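Local coordinates for uncharacterized protein aq_328 (Aquifex aeolicus, PDB 1R4V) that is of unknown function but adopts a single-chain histone fold and may take part in protein heterodimerization, at residues L140-V145 with Q165-V170. Residues are numbered along the deposited sequence; the frame is centred on the assembly and turned at random. Where two conformers were deposited one is given.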
loop_
_atom_site.group_PDB
_atom_site.type_symbol
_atom_site.label_atom_id
_atom_site.label_comp_id
_atom_site.label_asym_id
_atom_site.label_seq_id
_atom_site.Cartn_x
_atom_site.Cartn_y
_atom_site.Cartn_z
ATOM N N LEU A 140 2.424 2.157 -5.532
ATOM C CA LEU A 140 3.320 2.861 -6.444
ATOM C C LEU A 140 4.658 3.113 -5.823
ATOM O O LEU A 140 5.662 3.003 -6.512
ATOM C CB LEU A 140 2.777 4.212 -6.880
ATOM C CG LEU A 140 1.524 4.114 -7.754
ATOM C CD1 LEU A 140 1.187 5.523 -8.199
ATOM C CD2 LEU A 140 1.694 3.174 -8.934
HETATM N N MSE A 141 4.657 3.480 -4.540
HETATM C CA MSE A 141 5.911 3.589 -3.810
HETATM C C MSE A 141 6.739 2.308 -3.801
HETATM O O MSE A 141 7.942 2.346 -4.088
HETATM C CB MSE A 141 5.662 4.073 -2.401
HETATM C CG MSE A 141 6.969 4.209 -1.700
HETATM SE SE MSE A 141 7.277 2.675 -0.461
HETATM C CE MSE A 141 8.870 3.415 0.452
ATOM N N HIS A 142 6.114 1.181 -3.489
ATOM C CA HIS A 142 6.775 -0.114 -3.561
ATOM C C HIS A 142 7.293 -0.434 -4.962
ATOM O O HIS A 142 8.379 -0.957 -5.076
ATOM C CB HIS A 142 5.873 -1.255 -3.099
ATOM C CG HIS A 142 5.777 -1.373 -1.617
ATOM N ND1 HIS A 142 5.062 -0.482 -0.845
ATOM C CD2 HIS A 142 6.296 -2.285 -0.763
ATOM C CE1 HIS A 142 5.141 -0.844 0.424
ATOM N NE2 HIS A 142 5.890 -1.931 0.498
ATOM N N ALA A 143 6.553 -0.115 -6.011
ATOM C CA ALA A 143 7.051 -0.335 -7.377
ATOM C C ALA A 143 8.351 0.453 -7.617
ATOM O O ALA A 143 9.276 -0.047 -8.246
ATOM C CB ALA A 143 5.975 0.044 -8.401
ATOM N N ASP A 144 8.410 1.676 -7.109
ATOM C CA ASP A 144 9.556 2.564 -7.237
ATOM C C ASP A 144 10.755 1.915 -6.540
ATOM O O ASP A 144 11.841 1.848 -7.095
ATOM C CB ASP A 144 9.249 3.946 -6.652
ATOM C CG ASP A 144 10.383 4.967 -6.888
ATOM O OD1 ASP A 144 10.904 5.075 -8.022
ATOM O OD2 ASP A 144 10.816 5.727 -5.988
ATOM N N VAL A 145 10.547 1.401 -5.335
ATOM C CA VAL A 145 11.602 0.778 -4.563
ATOM C C VAL A 145 12.038 -0.523 -5.245
ATOM O O VAL A 145 13.239 -0.777 -5.311
ATOM C CB VAL A 145 11.163 0.547 -3.103
ATOM C CG1 VAL A 145 12.263 -0.195 -2.320
ATOM C CG2 VAL A 145 10.843 1.915 -2.458
ATOM N N GLN A 165 12.068 -4.957 3.873
ATOM C CA GLN A 165 13.009 -4.492 4.886
ATOM C C GLN A 165 13.351 -3.022 4.740
ATOM O O GLN A 165 13.332 -2.269 5.718
ATOM C CB GLN A 165 14.304 -5.288 4.825
ATOM C CG GLN A 165 14.182 -6.684 5.384
ATOM C CD GLN A 165 15.525 -7.416 5.503
ATOM O OE1 GLN A 165 16.041 -7.549 6.615
ATOM N NE2 GLN A 165 16.103 -7.858 4.378
ATOM N N ILE A 166 13.687 -2.584 3.533
ATOM C CA ILE A 166 14.083 -1.189 3.362
ATOM C C ILE A 166 12.899 -0.245 3.406
ATOM O O ILE A 166 13.056 0.889 3.828
ATOM C CB ILE A 166 15.008 -0.942 2.152
ATOM C CG1 ILE A 166 14.317 -1.210 0.833
ATOM C CG2 ILE A 166 16.283 -1.778 2.293
ATOM C CD1 ILE A 166 15.238 -0.984 -0.357
ATOM N N VAL A 167 11.723 -0.704 2.993
ATOM C CA VAL A 167 10.509 0.079 3.127
ATOM C C VAL A 167 10.188 0.299 4.600
ATOM O O VAL A 167 9.882 1.416 5.006
ATOM C CB VAL A 167 9.334 -0.589 2.411
ATOM C CG1 VAL A 167 7.998 -0.058 2.889
ATOM C CG2 VAL A 167 9.506 -0.393 0.913
ATOM N N ASP A 168 10.260 -0.757 5.394
ATOM C CA ASP A 168 10.014 -0.668 6.835
ATOM C C ASP A 168 10.847 0.445 7.505
ATOM O O ASP A 168 10.355 1.085 8.430
ATOM C CB ASP A 168 10.205 -2.052 7.475
ATOM C CG ASP A 168 10.234 -2.009 8.995
ATOM O OD1 ASP A 168 9.154 -1.860 9.609
ATOM O OD2 ASP A 168 11.300 -2.112 9.638
ATOM N N LYS A 169 12.066 0.696 7.038
ATOM C CA LYS A 169 12.954 1.749 7.539
ATOM C C LYS A 169 12.691 3.201 7.071
ATOM O O LYS A 169 13.403 4.124 7.484
ATOM C CB LYS A 169 14.398 1.364 7.226
ATOM C CG LYS A 169 14.839 0.077 7.888
ATOM C CD LYS A 169 15.081 0.321 9.370
ATOM C CE LYS A 169 15.398 -0.938 10.166
ATOM N NZ LYS A 169 15.813 -0.554 11.557
ATOM N N VAL A 170 11.689 3.432 6.237
ATOM C CA VAL A 170 11.228 4.793 5.926
ATOM C C VAL A 170 9.807 5.031 6.424
ATOM O O VAL A 170 9.267 6.111 6.217
ATOM C CB VAL A 170 11.330 5.141 4.419
ATOM C CG1 VAL A 170 12.799 5.090 3.988
ATOM C CG2 VAL A 170 10.459 4.235 3.569
#
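Val167 reaches the imidazole of His142 with both methyls, the two side chains crossing at about a right angle. CG2 makes the CH-pi contact: it stands 4.2 Å from the centroid of the His142 ring and 24° off the ring normal, over one face but displaced toward the rim. CG1 of Val167 comes closest to the ring at NE2 of His142, 3.7 Å away. The polar atoms of this buried ring are satisfied from other quarters, ND1 by the carbonyl of Leu138 one turn earlier and NE2 by Ser55 on helix 46-62, and this pair of bonds would limit rotation of the ring about its CB-CG bond. An alanine in place of His142 would probably open a gap beside both Val167 methyls and leave Ser55 OG without its imidazole partner.

In the histone fold of this chain, the contact ties the last helix, 157-168, to the long helix 131-149, and His142, also packed on Leu52 and Val56, extends it to helix 46-62. No hydrogen bond joins the two segments, whose nearest CA atoms, those of His142 and Val167, are 7.7 Å apart.

The remaining contacts are purely apolar. Met141, present as selenomethionine, has CG anti to the backbone N (chi1 -178°), which carries CG out toward 165-170; in the conformer given, one of two, its terminal CE meets Val170 CG2 tip to tip at 3.6 Å, just past the helix end, and lies 3.9 Å from Val167 CG2, so these two contacts are less certain. Val145 and Ile166 instead slide past each other in opposite directions, with CG1 of Val145 3.7 Å from CD1 of Ile166. That same Val145 CG1 is 4.3 Å from Val167 CG2, a looser approach toward the methyl that also faces Met141 and His142.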